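Local coordinates for protein endo-beta-1,4-glucanase (cellulase B) (Bacillus halodurans, PDB 4V2X) that probably hydrolyses beta-1,4-glucosidic bonds in cellulose and related beta-glucans, as a tri-modular family 5 glycoside hydrolase with Ig-like and CBM46 modules, at residues A[452-463]-A[474-482]; A[527-535]-A[545-553]. One frame throughout, in Å; residues are numbered along the deposited sequence.

Contact 1. Residues A[452-463]-A[474-482]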
# COMPACT_ATOMS: atom_id res chain seq x y z
N ALA A 452 -1.74 -4.84 -64.42
CA ALA A 452 -2.95 -5.64 -64.23
C ALA A 452 -3.93 -5.68 -65.42
O ALA A 452 -5.10 -5.96 -65.21
CB ALA A 452 -3.68 -5.11 -63.01
N SER A 453 -3.47 -5.43 -66.65
CA SER A 453 -4.39 -5.49 -67.81
C SER A 453 -4.90 -6.91 -68.08
O SER A 453 -5.99 -7.09 -68.63
CB SER A 453 -3.74 -4.94 -69.08
OG SER A 453 -2.45 -5.48 -69.28
N SER A 454 -4.12 -7.92 -67.67
CA SER A 454 -4.51 -9.33 -67.82
C SER A 454 -5.84 -9.66 -67.13
O SER A 454 -6.55 -10.59 -67.54
CB SER A 454 -3.41 -10.25 -67.29
OG SER A 454 -3.37 -10.22 -65.87
N GLY A 455 -6.15 -8.94 -66.06
CA GLY A 455 -7.39 -9.16 -65.31
C GLY A 455 -7.43 -10.48 -64.54
O GLY A 455 -8.51 -10.91 -64.12
N THR A 456 -6.27 -11.11 -64.37
CA THR A 456 -6.15 -12.29 -63.52
C THR A 456 -6.53 -11.86 -62.11
O THR A 456 -6.09 -10.81 -61.67
CB THR A 456 -4.71 -12.83 -63.51
OG1 THR A 456 -4.29 -13.08 -64.86
CG2 THR A 456 -4.60 -14.10 -62.69
N LEU A 457 -7.34 -12.65 -61.42
CA LEU A 457 -7.83 -12.25 -60.10
C LEU A 457 -6.75 -12.43 -59.04
O LEU A 457 -5.94 -13.35 -59.12
CB LEU A 457 -9.08 -13.05 -59.71
CG LEU A 457 -10.25 -12.91 -60.69
CD1 LEU A 457 -11.45 -13.73 -60.22
CD2 LEU A 457 -10.64 -11.45 -60.88
N GLY A 458 -6.74 -11.53 -58.06
CA GLY A 458 -5.76 -11.55 -56.99
C GLY A 458 -4.67 -10.53 -57.26
O GLY A 458 -4.85 -9.61 -58.07
N THR A 459 -3.53 -10.72 -56.62
CA THR A 459 -2.44 -9.75 -56.70
C THR A 459 -1.69 -9.89 -58.02
O THR A 459 -1.09 -10.92 -58.29
CB THR A 459 -1.47 -9.90 -55.51
OG1 THR A 459 -2.19 -9.76 -54.28
CG2 THR A 459 -0.37 -8.85 -55.59
N ASN A 460 -1.72 -8.82 -58.82
CA ASN A 460 -1.09 -8.79 -60.14
C ASN A 460 0.35 -8.32 -60.08
O ASN A 460 1.18 -8.72 -60.88
CB ASN A 460 -1.85 -7.85 -61.08
CG ASN A 460 -3.34 -8.14 -61.13
OD1 ASN A 460 -4.16 -7.30 -60.74
ND2 ASN A 460 -3.69 -9.33 -61.60
N GLY A 461 0.64 -7.44 -59.13
CA GLY A 461 1.95 -6.84 -59.03
C GLY A 461 1.98 -5.83 -57.91
O GLY A 461 1.09 -5.83 -57.06
N MET A 462 2.98 -4.96 -57.93
CA MET A 462 3.22 -4.03 -56.83
C MET A 462 3.66 -2.67 -57.32
O MET A 462 4.41 -2.57 -58.28
CB MET A 462 4.30 -4.60 -55.92
CG MET A 462 4.46 -3.87 -54.60
SD MET A 462 5.70 -4.71 -53.60
CE MET A 462 5.25 -6.41 -53.91
N VAL A 463 3.17 -1.62 -56.65
CA VAL A 463 3.69 -0.27 -56.82
C VAL A 463 4.39 0.05 -55.50
O VAL A 463 3.77 -0.01 -54.44
CB VAL A 463 2.58 0.75 -57.11
CG1 VAL A 463 3.14 2.16 -57.06
CG2 VAL A 463 1.94 0.47 -58.47
N HIS A 474 4.67 -0.58 -49.77
CA HIS A 474 4.33 -1.44 -50.90
C HIS A 474 2.83 -1.52 -51.11
O HIS A 474 2.11 -1.95 -50.21
CB HIS A 474 4.87 -2.84 -50.65
CG HIS A 474 6.30 -2.87 -50.24
ND1 HIS A 474 7.33 -2.77 -51.15
CD2 HIS A 474 6.88 -2.97 -49.03
CE1 HIS A 474 8.48 -2.82 -50.51
NE2 HIS A 474 8.24 -2.93 -49.22
N PHE A 475 2.36 -1.08 -52.27
CA PHE A 475 0.96 -1.22 -52.66
C PHE A 475 0.77 -2.46 -53.51
O PHE A 475 1.29 -2.53 -54.63
CB PHE A 475 0.48 -0.02 -53.48
CG PHE A 475 0.52 1.29 -52.74
CD1 PHE A 475 -0.49 1.64 -51.86
CD2 PHE A 475 1.56 2.19 -52.97
CE1 PHE A 475 -0.46 2.85 -51.20
CE2 PHE A 475 1.59 3.40 -52.31
CZ PHE A 475 0.59 3.73 -51.42
N ARG A 476 0.02 -3.43 -52.99
CA ARG A 476 -0.31 -4.62 -53.76
C ARG A 476 -1.43 -4.25 -54.72
O ARG A 476 -2.46 -3.72 -54.30
CB ARG A 476 -0.75 -5.75 -52.83
CG ARG A 476 0.34 -6.19 -51.86
CD ARG A 476 -0.19 -7.12 -50.79
NE ARG A 476 -0.52 -8.43 -51.34
CZ ARG A 476 0.38 -9.36 -51.62
NH1 ARG A 476 1.66 -9.13 -51.39
NH2 ARG A 476 0.00 -10.52 -52.14
N VAL A 477 -1.21 -4.50 -56.01
CA VAL A 477 -2.20 -4.17 -57.03
C VAL A 477 -3.02 -5.43 -57.29
O VAL A 477 -2.49 -6.43 -57.78
CB VAL A 477 -1.54 -3.65 -58.33
CG1 VAL A 477 -2.60 -3.41 -59.40
CG2 VAL A 477 -0.75 -2.38 -58.04
N ASN A 478 -4.30 -5.37 -56.94
CA ASN A 478 -5.19 -6.53 -56.91
C ASN A 478 -6.37 -6.37 -57.84
O ASN A 478 -7.06 -5.36 -57.80
CB ASN A 478 -5.73 -6.74 -55.49
CG ASN A 478 -4.63 -6.93 -54.47
OD1 ASN A 478 -3.57 -7.48 -54.77
ND2 ASN A 478 -4.87 -6.47 -53.24
N THR A 479 -6.61 -7.38 -58.68
CA THR A 479 -7.82 -7.40 -59.49
C THR A 479 -8.86 -8.27 -58.78
O THR A 479 -8.54 -9.36 -58.31
CB THR A 479 -7.54 -7.96 -60.89
OG1 THR A 479 -6.59 -7.12 -61.55
CG2 THR A 479 -8.82 -8.01 -61.71
N TYR A 480 -10.09 -7.77 -58.71
CA TYR A 480 -11.16 -8.49 -58.04
C TYR A 480 -12.47 -8.46 -58.82
O TYR A 480 -12.69 -7.60 -59.69
CB TYR A 480 -11.39 -7.91 -56.64
CG TYR A 480 -12.14 -6.58 -56.63
CD1 TYR A 480 -11.49 -5.39 -56.95
CD2 TYR A 480 -13.50 -6.53 -56.34
CE1 TYR A 480 -12.17 -4.19 -56.96
CE2 TYR A 480 -14.18 -5.32 -56.34
CZ TYR A 480 -13.51 -4.16 -56.65
OH TYR A 480 -14.18 -2.95 -56.66
N ARG A 481 -13.34 -9.43 -58.52
CA ARG A 481 -14.75 -9.40 -58.89
C ARG A 481 -15.56 -9.59 -57.61
O ARG A 481 -15.02 -9.98 -56.58
CB ARG A 481 -15.13 -10.53 -59.83
CG ARG A 481 -14.04 -10.99 -60.77
CD ARG A 481 -14.50 -12.20 -61.55
NE ARG A 481 -15.73 -11.92 -62.29
CZ ARG A 481 -16.84 -12.65 -62.26
NH1 ARG A 481 -16.91 -13.77 -61.54
NH2 ARG A 481 -17.89 -12.28 -62.98
N THR A 482 -16.86 -9.35 -57.69
CA THR A 482 -17.72 -9.57 -56.55
C THR A 482 -17.51 -11.01 -56.05
O THR A 482 -17.57 -11.95 -56.85
CB THR A 482 -19.21 -9.32 -56.89
OG1 THR A 482 -19.40 -7.92 -57.11
CG2 THR A 482 -20.12 -9.77 -55.75
O HOH W 1 -7.48 -5.74 -63.73
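A beta hairpin of the Ig-like module pairs strand 458-463 antiparallel with strand 474-480, and a classic beta bulge interrupts its ladder: N460 and G461 share V477 as their partner. The regular bonds F475 N to V463 O and G458 N to T479 O lie on either side of the bulge. Within it, N460 N reaches V477 O at 2.7 Å, while V477 N donates to G461 O. N460 carries CG beside its backbone N (chi1 -52°), which brings OD1 to T479 OG1, its donor at 2.6 Å, the two side chains crossing at about a right angle. N460 ND2 donates to T456 O (2.8 Å), so both ends of the amide are gripped and its rotation is fixed. A water completes this polar cluster, donating to both T479 OG1 and A452 O.

On the face of T459, M462 and R476, the last two each in one of two modelled conformers, the guanidinium of R476 lies with T459 CG2 over one face, and NH2 gives a weak bond to T459 OG1 (3.2 Å). M462, extended with CG anti to the backbone N (chi1 -169°), sets SD obliquely to the H474 ring, 3.5 Å from ND1. V463 CG2 meets V477 CG2 on the opposite face.

Helix 445-452 packs over V463 and V477 through I451, F475 touches strand 407-412, and strand 395-399 extends the sheet beyond 474-480.

Contact 2. Residues A[527-535]-A[545-553]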
# COMPACT_ATOMS: atom_id res chain seq x y z
N PHE A 527 -19.76 -7.36 -34.96
CA PHE A 527 -18.55 -7.79 -35.67
C PHE A 527 -17.84 -8.88 -34.89
O PHE A 527 -17.34 -8.63 -33.79
CB PHE A 527 -17.58 -6.62 -35.86
CG PHE A 527 -18.05 -5.60 -36.85
CD1 PHE A 527 -17.74 -5.72 -38.19
CD2 PHE A 527 -18.81 -4.51 -36.44
CE1 PHE A 527 -18.16 -4.77 -39.11
CE2 PHE A 527 -19.23 -3.56 -37.36
CZ PHE A 527 -18.91 -3.70 -38.69
N LYS A 528 -17.81 -10.07 -35.46
CA LYS A 528 -17.21 -11.23 -34.79
C LYS A 528 -15.69 -11.21 -34.88
O LYS A 528 -15.10 -10.47 -35.68
CB LYS A 528 -17.76 -12.53 -35.37
CG LYS A 528 -19.27 -12.69 -35.30
CD LYS A 528 -19.81 -12.61 -33.87
CE LYS A 528 -20.39 -11.24 -33.53
NZ LYS A 528 -20.92 -11.18 -32.13
N GLU A 529 -15.06 -12.03 -34.06
CA GLU A 529 -13.61 -12.06 -33.93
C GLU A 529 -12.96 -12.92 -35.02
O GLU A 529 -13.25 -14.11 -35.15
CB GLU A 529 -13.22 -12.56 -32.55
CG GLU A 529 -11.71 -12.64 -32.36
CD GLU A 529 -11.28 -13.06 -30.98
OE1 GLU A 529 -12.11 -13.07 -30.05
OE2 GLU A 529 -10.09 -13.39 -30.84
N PHE A 530 -12.05 -12.32 -35.79
CA PHE A 530 -11.38 -12.99 -36.90
C PHE A 530 -10.57 -14.17 -36.35
O PHE A 530 -9.83 -14.02 -35.38
CB PHE A 530 -10.45 -12.01 -37.62
CG PHE A 530 -9.96 -12.49 -38.96
CD1 PHE A 530 -8.98 -13.47 -39.06
CD2 PHE A 530 -10.45 -11.93 -40.14
CE1 PHE A 530 -8.51 -13.90 -40.29
CE2 PHE A 530 -9.99 -12.35 -41.38
CZ PHE A 530 -9.02 -13.34 -41.46
N GLY A 531 -10.72 -15.34 -36.98
CA GLY A 531 -10.01 -16.55 -36.56
C GLY A 531 -10.81 -17.32 -35.54
O GLY A 531 -11.11 -18.51 -35.74
N TYR A 532 -11.20 -16.66 -34.46
CA TYR A 532 -11.92 -17.31 -33.38
C TYR A 532 -13.31 -17.76 -33.81
O TYR A 532 -13.69 -18.91 -33.57
CB TYR A 532 -12.02 -16.41 -32.15
CG TYR A 532 -12.73 -17.06 -31.00
CD1 TYR A 532 -12.10 -18.02 -30.22
CD2 TYR A 532 -14.06 -16.76 -30.71
CE1 TYR A 532 -12.75 -18.64 -29.18
CE2 TYR A 532 -14.73 -17.38 -29.67
CZ TYR A 532 -14.06 -18.32 -28.90
OH TYR A 532 -14.72 -18.94 -27.87
N ALA A 533 -14.07 -16.85 -34.42
CA ALA A 533 -15.45 -17.12 -34.82
C ALA A 533 -15.61 -17.56 -36.28
O ALA A 533 -16.57 -18.25 -36.64
CB ALA A 533 -16.31 -15.89 -34.55
N PHE A 534 -14.67 -17.16 -37.13
CA PHE A 534 -14.74 -17.46 -38.54
C PHE A 534 -13.35 -17.33 -39.15
O PHE A 534 -12.47 -16.70 -38.56
CB PHE A 534 -15.67 -16.48 -39.25
CG PHE A 534 -15.15 -15.07 -39.26
CD1 PHE A 534 -15.40 -14.22 -38.19
CD2 PHE A 534 -14.37 -14.61 -40.31
CE1 PHE A 534 -14.91 -12.93 -38.18
CE2 PHE A 534 -13.86 -13.32 -40.30
CZ PHE A 534 -14.14 -12.48 -39.25
N SER A 535 -13.15 -17.90 -40.33
CA SER A 535 -11.87 -17.80 -41.02
C SER A 535 -12.04 -18.01 -42.52
O SER A 535 -12.74 -18.92 -42.94
CB SER A 535 -10.89 -18.84 -40.46
OG SER A 535 -9.62 -18.75 -41.08
N LEU A 545 -17.02 -21.18 -40.47
CA LEU A 545 -17.66 -20.65 -39.26
C LEU A 545 -17.35 -21.68 -38.20
O LEU A 545 -17.68 -22.85 -38.38
CB LEU A 545 -19.17 -20.49 -39.42
CG LEU A 545 -19.67 -19.60 -40.56
CD1 LEU A 545 -21.18 -19.46 -40.49
CD2 LEU A 545 -19.02 -18.23 -40.52
N THR A 546 -16.72 -21.26 -37.11
CA THR A 546 -16.16 -22.22 -36.15
C THR A 546 -17.19 -22.79 -35.20
O THR A 546 -18.27 -22.23 -34.99
CB THR A 546 -15.05 -21.58 -35.30
OG1 THR A 546 -15.62 -20.57 -34.48
CG2 THR A 546 -13.94 -21.01 -36.19
N GLU A 547 -16.83 -23.91 -34.58
CA GLU A 547 -17.67 -24.47 -33.52
C GLU A 547 -17.83 -23.50 -32.35
O GLU A 547 -18.90 -23.42 -31.74
CB GLU A 547 -17.11 -25.81 -33.03
CG GLU A 547 -18.10 -26.54 -32.14
CD GLU A 547 -17.74 -27.99 -31.88
OE1 GLU A 547 -16.95 -28.58 -32.66
OE2 GLU A 547 -18.26 -28.55 -30.89
N ALA A 548 -16.78 -22.74 -32.06
CA ALA A 548 -16.84 -21.74 -30.98
C ALA A 548 -17.88 -20.66 -31.28
O ALA A 548 -18.54 -20.16 -30.37
CB ALA A 548 -15.48 -21.11 -30.77
N PHE A 549 -17.99 -20.29 -32.55
CA PHE A 549 -19.05 -19.36 -32.98
C PHE A 549 -20.42 -19.95 -32.65
O PHE A 549 -21.23 -19.31 -31.98
CB PHE A 549 -18.94 -19.07 -34.47
CG PHE A 549 -20.10 -18.30 -35.04
CD1 PHE A 549 -20.27 -16.95 -34.78
CD2 PHE A 549 -21.00 -18.93 -35.90
CE1 PHE A 549 -21.32 -16.24 -35.34
CE2 PHE A 549 -22.06 -18.22 -36.47
CZ PHE A 549 -22.22 -16.88 -36.18
N PHE A 550 -20.67 -21.17 -33.13
CA PHE A 550 -21.98 -21.79 -32.95
C PHE A 550 -22.34 -22.08 -31.50
O PHE A 550 -23.52 -22.10 -31.15
CB PHE A 550 -22.09 -23.04 -33.81
CG PHE A 550 -22.20 -22.76 -35.28
CD1 PHE A 550 -23.31 -22.09 -35.78
CD2 PHE A 550 -21.20 -23.14 -36.15
CE1 PHE A 550 -23.42 -21.82 -37.14
CE2 PHE A 550 -21.31 -22.87 -37.51
CZ PHE A 550 -22.41 -22.21 -38.00
N ARG A 551 -21.34 -22.29 -30.64
CA ARG A 551 -21.61 -22.50 -29.21
C ARG A 551 -22.36 -21.33 -28.58
O ARG A 551 -23.06 -21.50 -27.58
CB ARG A 551 -20.32 -22.76 -28.43
CG ARG A 551 -19.84 -24.20 -28.48
CD ARG A 551 -18.94 -24.55 -27.31
NE ARG A 551 -17.69 -23.78 -27.32
CZ ARG A 551 -16.62 -24.08 -28.05
NH1 ARG A 551 -16.61 -25.13 -28.87
NH2 ARG A 551 -15.54 -23.31 -27.98
N GLU A 552 -22.22 -20.14 -29.17
CA GLU A 552 -22.90 -18.95 -28.66
C GLU A 552 -23.92 -18.39 -29.66
O GLU A 552 -24.17 -17.18 -29.69
CB GLU A 552 -21.85 -17.91 -28.27
CG GLU A 552 -20.93 -18.44 -27.18
CD GLU A 552 -19.99 -17.39 -26.63
OE1 GLU A 552 -20.46 -16.47 -25.93
OE2 GLU A 552 -18.78 -17.49 -26.90
N VAL A 553 -24.51 -19.28 -30.45
CA VAL A 553 -25.61 -18.93 -31.33
C VAL A 553 -26.81 -19.80 -30.95
O VAL A 553 -26.71 -21.02 -30.90
CB VAL A 553 -25.24 -19.16 -32.81
CG1 VAL A 553 -26.44 -18.91 -33.72
CG2 VAL A 553 -24.06 -18.27 -33.20
O HOH W 2 -17.48 -19.53 -27.99
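Y532 lays one face of its ring against A548 at the start of helix 547-551. This is a CH-pi contact, A548 CB lying 4.1 Å from the ring centroid. The methyl sits 28° off the ring normal, displaced toward the phenol end. Its nearest ring atom is Y532 CZ, at 3.6 Å. With CG anti to the backbone N (chi1 -179°), the tyrosine extends across the first turn of the helix, and its hydroxyl donates to a water that in turn donates to A548 O and E552 OE2.

T546 faces the turn that carries Y532 and A533. Its OG1 donates to Y532 O at 2.7 Å, in the carbonyl plane and on a lone pair, and the same oxygen accepts from F549 N (3.1 Å) as the N-cap of the helix. T546 N points almost straight at A533 O (3.1 Å, 176° at the hydrogen), although it lies well above that carbonyl's plane. The T546 methyl CG2 rests near G531 O.

Deeper in, F549 sends CB to within 3.3 Å of A533 O and CD1 against the A533 methyl. K528 crosses the F549 side chain at about a right angle, its CG near CE1, while its ammonium group turns elsewhere to bond A519 O. F534 and L545 form a non-hydrogen-bonded antiparallel pair, CB against CD2 at 4.0 Å.

One threonine thus both caps the helix and ties it to the loop 531-533 ahead of strand 534-537: its hydroxyl, donor to Y532 O and acceptor from F549 N, satisfies two backbone groups at once, while the A533–F549 and F534–L545 contacts make up the apolar, buried part.

Contact 1 comes first along the chain, and contact 2 follows it entirely. Their centres lie 30 Å apart, with nearest atoms about 14 Å from one another, so the two do not touch. They belong to separate sheets: contact 1 to the mixed sheet holding strands 458-467 and 473-480, contact 2 to the eight-stranded antiparallel sheet at its outermost strand 534-537 and neighbour 542-545. Segment 474-482 runs directly toward strand 484-491 of that second sheet, and T482 bonds E568 and N502, so contact 1 borders the passage from Ig-like module to CBM46. Contact 2 instead lies toward the catalytic module, where E529 pairs with K327, consistent with a docked tri-modular architecture.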